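Local coordinates for CalS11 (Micromonospora echinospora, PDB 3TOS), which probably transfers a methyl group from S-adenosylmethionine to a hydroxyl oxygen during calicheamicin biosynthesis, at residues P96-P99 with L100-I103. Numbering follows the deposited sequence.
Sequences PYNP and LRRI
Asn98 turns its side-chain amide over the chain that follows it, and OD1 accepts a hydrogen bond from the backbone N of Leu100 at 2.9 Å. The bond is bent, with an N-H...O angle of 135°, and the donor approaches from a direction tilted 30° out of the plane of the amide carbonyl. In Asn98, CG lies anti to the backbone N and beside the carbonyl carbon, which carries the amide forward along the chain. This is the tight side of the contact: Asn98 ND2 rests 3.7 Å from Arg101 CB and lies over one face of the guanidinium, whose plane is turned 58° from that of the amide. Bends at chi2 and chi3 fold the arginine back toward the asparagine, and Glu95 receives both groups, in a salt bridge with Arg101 NE and a hydrogen bond from Asn98 ND2. Asn98 to Arg101 form a type I beta turn, with Pro99 and Leu100 at its corners, in the loop that leads from helix 82-94 to strand 103-107 of the Rossmann-like methyltransferase sheet. Arg101 is itself the centre of an inverse gamma turn, closed by a weak bond from Arg102 N to Leu100 O. On the looser side the backbone carbonyls of Asn98 and Arg101 are bridged by a water rather than bonded to each other; it donates to Asn98 O at 2.9 Å and, more weakly, to Arg101 O, which also accepts a hydrogen bond from Arg91 NH1. Leu100 is partly exposed, and its side chain comes nearest 96-99 at CB, 3.5 Å from Asn98 OD1; Leu100 CD2 stays 4.0 Å from Pro99 C, and the residue also packs against Asp219 of a second subunit.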
loop_
_atom_site.group_PDB
_atom_site.type_symbol
_atom_site.label_atom_id
_atom_site.label_comp_id
_atom_site.label_asym_id
_atom_site.label_seq_id
_atom_site.Cartn_x
_atom_site.Cartn_y
_atom_site.Cartn_z
ATOM N N PRO B 96 -17.875 -1.632 -24.566
ATOM C CA PRO B 96 -18.489 -1.166 -25.817
ATOM C C PRO B 96 -17.580 -1.353 -27.012
ATOM O O PRO B 96 -18.052 -1.581 -28.136
ATOM C CB PRO B 96 -18.761 0.322 -25.542
ATOM C CG PRO B 96 -17.885 0.682 -24.398
ATOM C CD PRO B 96 -17.783 -0.552 -23.560
ATOM N N TYR B 97 -16.262 -1.198 -26.803
ATOM C CA TYR B 97 -15.368 -1.174 -27.957
ATOM C C TYR B 97 -14.646 -2.498 -28.204
ATOM O O TYR B 97 -13.665 -2.539 -28.952
ATOM C CB TYR B 97 -14.365 -0.041 -27.796
ATOM C CG TYR B 97 -15.005 1.320 -27.638
ATOM C CD1 TYR B 97 -15.969 1.781 -28.562
ATOM C CD2 TYR B 97 -14.650 2.155 -26.573
ATOM C CE1 TYR B 97 -16.524 3.030 -28.430
ATOM C CE2 TYR B 97 -15.203 3.440 -26.441
ATOM C CZ TYR B 97 -16.133 3.867 -27.383
ATOM O OH TYR B 97 -16.661 5.141 -27.292
ATOM N N ASN B 98 -15.108 -3.585 -27.572
ATOM C CA ASN B 98 -14.451 -4.891 -27.759
ATOM C C ASN B 98 -15.333 -5.895 -28.526
ATOM O O ASN B 98 -16.115 -6.634 -27.904
ATOM C CB ASN B 98 -13.960 -5.473 -26.390
ATOM C CG ASN B 98 -13.263 -6.764 -26.564
ATOM O OD1 ASN B 98 -13.101 -7.236 -27.704
ATOM N ND2 ASN B 98 -12.736 -7.320 -25.488
ATOM N N PRO B 99 -15.213 -5.912 -29.882
ATOM C CA PRO B 99 -16.018 -6.797 -30.709
ATOM C C PRO B 99 -15.450 -8.219 -30.689
ATOM O O PRO B 99 -16.061 -9.131 -31.221
ATOM C CB PRO B 99 -15.955 -6.121 -32.087
ATOM C CG PRO B 99 -14.515 -5.536 -32.126
ATOM C CD PRO B 99 -14.349 -5.003 -30.685
ATOM N N LEU B 100 -14.305 -8.413 -30.049
ATOM C CA LEU B 100 -13.726 -9.774 -29.969
ATOM C C LEU B 100 -14.169 -10.570 -28.749
ATOM O O LEU B 100 -13.875 -11.773 -28.677
ATOM C CB LEU B 100 -12.193 -9.731 -30.011
ATOM C CG LEU B 100 -11.698 -9.097 -31.314
ATOM C CD1 LEU B 100 -10.140 -9.210 -31.346
ATOM C CD2 LEU B 100 -12.281 -9.719 -32.615
ATOM N N ARG B 101 -14.841 -9.906 -27.817
ATOM C CA ARG B 101 -15.280 -10.580 -26.611
ATOM C C ARG B 101 -16.529 -11.388 -26.936
ATOM O O ARG B 101 -17.647 -10.968 -26.637
ATOM C CB ARG B 101 -15.570 -9.621 -25.452
ATOM C CG ARG B 101 -15.901 -10.360 -24.127
ATOM C CD ARG B 101 -14.680 -10.879 -23.440
ATOM N NE ARG B 101 -13.881 -9.787 -22.894
ATOM C CZ ARG B 101 -12.643 -9.900 -22.418
ATOM N NH1 ARG B 101 -11.979 -11.074 -22.422
ATOM N NH2 ARG B 101 -12.064 -8.801 -21.925
ATOM N N ARG B 102 -16.358 -12.516 -27.604
ATOM C CA ARG B 102 -17.447 -13.418 -27.932
ATOM C C ARG B 102 -17.967 -14.098 -26.665
ATOM O O ARG B 102 -17.193 -14.459 -25.769
ATOM C CB ARG B 102 -16.938 -14.495 -28.912
ATOM C CG ARG B 102 -18.066 -15.412 -29.485
ATOM C CD ARG B 102 -17.507 -16.301 -30.628
ATOM N NE ARG B 102 -17.353 -15.558 -31.880
ATOM C CZ ARG B 102 -16.728 -16.052 -32.942
ATOM N NH1 ARG B 102 -16.137 -17.252 -32.856
ATOM N NH2 ARG B 102 -16.655 -15.331 -34.091
ATOM N N ILE B 103 -19.290 -14.339 -26.643
ATOM C CA ILE B 103 -19.935 -15.143 -25.589
ATOM C C ILE B 103 -20.426 -16.409 -26.232
ATOM O O ILE B 103 -21.182 -16.354 -27.191
ATOM C CB ILE B 103 -21.160 -14.402 -24.970
ATOM C CG1 ILE B 103 -20.662 -13.173 -24.202
ATOM C CG2 ILE B 103 -21.932 -15.367 -24.029
ATOM C CD1 ILE B 103 -21.777 -12.157 -23.884
HETATM O O HOH W 1 -18.031 -8.677 -28.450
#